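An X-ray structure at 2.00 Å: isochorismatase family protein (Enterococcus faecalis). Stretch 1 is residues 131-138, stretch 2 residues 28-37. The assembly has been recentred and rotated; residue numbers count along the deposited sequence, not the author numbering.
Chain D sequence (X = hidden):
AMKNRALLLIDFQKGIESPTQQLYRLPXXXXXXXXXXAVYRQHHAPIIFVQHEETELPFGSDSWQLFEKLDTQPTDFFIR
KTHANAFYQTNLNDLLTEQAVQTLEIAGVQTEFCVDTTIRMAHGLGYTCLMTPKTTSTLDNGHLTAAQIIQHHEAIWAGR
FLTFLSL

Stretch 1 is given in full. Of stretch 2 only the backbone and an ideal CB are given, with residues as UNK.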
# COMPACT_ATOMS: atom_id res chain seq x y z
N MSE D 131 4.25 -12.83 7.85
CA MSE D 131 5.54 -12.72 7.21
C MSE D 131 6.66 -13.32 8.06
O MSE D 131 6.73 -13.07 9.26
CB MSE D 131 5.86 -11.26 6.98
CG MSE D 131 7.16 -11.06 6.24
SE MSE D 131 7.31 -9.20 5.56
CE MSE D 131 6.58 -9.43 3.75
N THR D 132 7.56 -14.05 7.44
CA THR D 132 8.79 -14.49 8.13
C THR D 132 9.75 -13.30 8.04
O THR D 132 9.97 -12.74 6.95
CB THR D 132 9.36 -15.78 7.46
OG1 THR D 132 8.46 -16.86 7.72
CG2 THR D 132 10.76 -16.15 7.96
N PRO D 133 10.34 -12.92 9.18
CA PRO D 133 11.35 -11.87 9.15
C PRO D 133 12.45 -12.14 8.10
O PRO D 133 12.77 -13.29 7.84
CB PRO D 133 11.94 -11.96 10.58
CG PRO D 133 10.75 -12.35 11.40
CD PRO D 133 10.13 -13.43 10.55
N LYS D 134 13.01 -11.07 7.54
CA LYS D 134 14.10 -11.16 6.55
C LYS D 134 13.79 -11.93 5.28
O LYS D 134 14.61 -12.72 4.79
CB LYS D 134 15.40 -11.64 7.21
CG LYS D 134 15.77 -10.78 8.41
CD LYS D 134 17.01 -11.32 9.14
CE LYS D 134 17.82 -10.15 9.68
NZ LYS D 134 19.29 -10.50 9.75
N THR D 135 12.59 -11.73 4.74
CA THR D 135 12.26 -12.45 3.52
C THR D 135 11.83 -11.43 2.42
O THR D 135 11.14 -11.77 1.48
CB THR D 135 11.18 -13.57 3.74
OG1 THR D 135 10.02 -12.97 4.33
CG2 THR D 135 11.75 -14.78 4.60
N THR D 136 12.19 -10.17 2.60
CA THR D 136 12.03 -9.19 1.48
C THR D 136 13.36 -8.52 1.20
O THR D 136 14.26 -8.50 2.05
CB THR D 136 10.94 -8.09 1.71
OG1 THR D 136 11.47 -7.04 2.52
CG2 THR D 136 9.71 -8.64 2.38
N SER D 137 13.50 -7.97 -0.01
CA SER D 137 14.72 -7.24 -0.32
C SER D 137 14.36 -6.20 -1.38
O SER D 137 13.28 -6.26 -1.97
CB SER D 137 15.81 -8.20 -0.80
OG SER D 137 16.96 -7.50 -1.26
N THR D 138 15.28 -5.26 -1.57
CA THR D 138 15.14 -4.14 -2.50
C THR D 138 16.55 -3.57 -2.79
O THR D 138 17.56 -4.18 -2.41
CB THR D 138 14.14 -3.07 -1.99
OG1 THR D 138 13.73 -2.25 -3.08
CG2 THR D 138 14.63 -2.22 -0.79
N UNK D 28 20.72 -14.78 1.56
CA UNK D 28 20.08 -15.19 2.82
C UNK D 28 18.57 -15.14 2.73
O UNK D 28 17.90 -15.89 3.42
CB UNK D 28 20.55 -14.30 3.97
N UNK D 29 18.01 -14.25 1.89
CA UNK D 29 16.56 -14.18 1.73
C UNK D 29 16.07 -15.49 1.08
O UNK D 29 15.15 -16.13 1.56
CB UNK D 29 16.16 -12.97 0.89
N UNK D 30 16.69 -15.88 -0.03
CA UNK D 30 16.33 -17.11 -0.73
C UNK D 30 16.52 -18.39 0.13
O UNK D 30 15.75 -19.33 0.02
CB UNK D 30 17.17 -17.22 -2.01
N UNK D 31 17.55 -18.40 0.98
CA UNK D 31 17.76 -19.51 1.90
C UNK D 31 16.60 -19.59 2.90
O UNK D 31 16.08 -20.68 3.15
CB UNK D 31 19.09 -19.35 2.63
N UNK D 32 16.20 -18.43 3.43
CA UNK D 32 15.08 -18.37 4.39
C UNK D 32 13.76 -18.76 3.68
O UNK D 32 12.95 -19.51 4.20
CB UNK D 32 14.97 -16.97 5.00
N UNK D 33 13.56 -18.28 2.46
CA UNK D 33 12.38 -18.66 1.67
C UNK D 33 12.34 -20.16 1.35
O UNK D 33 11.29 -20.80 1.49
CB UNK D 33 12.35 -17.86 0.37
N UNK D 34 13.46 -20.73 0.89
CA UNK D 34 13.52 -22.18 0.73
C UNK D 34 13.15 -22.98 2.03
O UNK D 34 12.51 -24.03 1.94
CB UNK D 34 14.93 -22.56 0.28
N UNK D 35 13.54 -22.48 3.20
CA UNK D 35 13.14 -23.13 4.49
C UNK D 35 11.62 -23.11 4.69
O UNK D 35 11.03 -24.11 5.12
CB UNK D 35 13.81 -22.43 5.67
N UNK D 36 10.99 -21.99 4.33
CA UNK D 36 9.53 -21.90 4.41
C UNK D 36 8.87 -22.82 3.42
O UNK D 36 7.90 -23.47 3.73
CB UNK D 36 9.06 -20.46 4.17
N UNK D 37 9.36 -22.79 2.17
CA UNK D 37 8.89 -23.71 1.13
C UNK D 37 8.86 -25.13 1.69
O UNK D 37 7.88 -25.84 1.54
CB UNK D 37 9.78 -23.64 -0.11

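Stretch 2 is helical throughout. Stretch 1 passes one side of it, so positions 29, 32, 33 and 36 matter most.

Position 28 has nothing of stretch 1 within 5.5 Å of its ideal CB. Almost any helix-compatible residue would suit. It is Ala28.

Position 29 is where the two backbones come closest, with its CA 5.0 Å from CA of Thr135. The ideal CB points sideways and lies 4.2 Å from O of Lys134 and 4.7 Å from CA of Thr135. A compact aliphatic side chain would fit well here; Ala or Thr is also plausible. The residue is Val29. Its CG2 packs 3.6 Å from O of Lys134 and 3.8 Å from O of Thr136, while CG1 lies 3.8 Å from C of Thr135. The packing is mainly against backbone, and CG2 also lies 4.3 Å from CB of Ser137.

At position 30 CA-to-CB points away, and stretch 1 sets no preference. It is Leu30. Position 31 is out of reach, so many residues would do; it is Asp31.

Position 32 points toward stretch 1. Its ideal CB is 3.9 Å from CG2 of Thr135 and 5.1 Å from O of Pro133. A long side chain with an aliphatic stem and a donor at its end would use both; Lys, Arg or Gln could serve. The residue is Lys32. Its CG packs 3.5 Å from CG2 of Thr135, and CE lies 4.1 Å from CB of Lys134. The chain is bent along its length, with chi2, chi3 and chi4 all near 100°, and this brings NZ to O of Pro133, to which it donates a hydrogen bond of 2.7 Å. This is the one hydrogen bond between the stretches.

Position 33 points sideways, its ideal CB 5.3 Å from CG2 of Thr135. A small or medium apolar residue would suit. It is Val33, whose CG2 sits 4.2 Å from CB of Thr135. The hydroxyl of Thr135 is engaged within its own stretch: OG1 donates to O of Thr132 at 2.6 Å.

Positions 34 and 35 are out of reach, so many residues would do. They are Asn34 and Gln35.

Position 36 points toward stretch 1, its ideal CB 5.1 Å from OG1 of Thr132. A polar or long side chain could approach that hydroxyl. It is Arg36, with chi1, chi2 and chi3 all in m. Its NE comes within 3.3 Å of OG1 of Thr132, but the angle is too poor for a hydrogen bond. Both atoms find partners elsewhere in the structure.

Position 37 is out of reach, so many residues would do; it is Ile37.

Stretch 2, residues 28-37: AVLDKVNQRI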
# COMPACT_ATOMS: atom_id res chain seq x y z
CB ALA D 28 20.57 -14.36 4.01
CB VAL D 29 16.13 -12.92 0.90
CG1 VAL D 29 14.69 -13.04 0.41
CG2 VAL D 29 16.30 -11.67 1.73
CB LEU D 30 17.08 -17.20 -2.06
CG LEU D 30 16.92 -16.03 -3.05
CD1 LEU D 30 17.91 -16.21 -4.27
CD2 LEU D 30 15.48 -15.77 -3.55
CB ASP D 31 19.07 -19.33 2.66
CG ASP D 31 20.27 -19.59 1.81
OD1 ASP D 31 20.15 -20.41 0.85
OD2 ASP D 31 21.35 -19.00 2.11
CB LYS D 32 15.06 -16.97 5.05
CG LYS D 32 14.11 -16.82 6.20
CD LYS D 32 14.81 -16.97 7.58
CE LYS D 32 15.10 -15.56 8.24
NZ LYS D 32 14.11 -15.12 9.35
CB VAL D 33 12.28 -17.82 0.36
CG1 VAL D 33 11.30 -18.48 -0.66
CG2 VAL D 33 11.86 -16.38 0.72
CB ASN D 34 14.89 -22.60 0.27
CG ASN D 34 15.04 -22.50 -1.25
OD1 ASN D 34 16.16 -22.57 -1.75
ND2 ASN D 34 13.94 -22.39 -1.98
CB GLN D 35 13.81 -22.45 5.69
CG GLN D 35 15.30 -22.70 5.82
CD GLN D 35 15.85 -22.32 7.20
OE1 GLN D 35 16.60 -23.11 7.83
NE2 GLN D 35 15.43 -21.14 7.72
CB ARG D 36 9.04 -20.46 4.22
CG ARG D 36 9.69 -19.46 5.15
CD ARG D 36 9.44 -19.93 6.63
NE ARG D 36 8.00 -19.98 6.91
CZ ARG D 36 7.45 -20.75 7.84
NH1 ARG D 36 8.21 -21.58 8.55
NH2 ARG D 36 6.15 -20.70 8.06
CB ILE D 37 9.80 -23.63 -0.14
CG1 ILE D 37 9.44 -22.34 -0.91
CG2 ILE D 37 9.64 -24.87 -1.02
CD1 ILE D 37 10.38 -22.07 -2.14
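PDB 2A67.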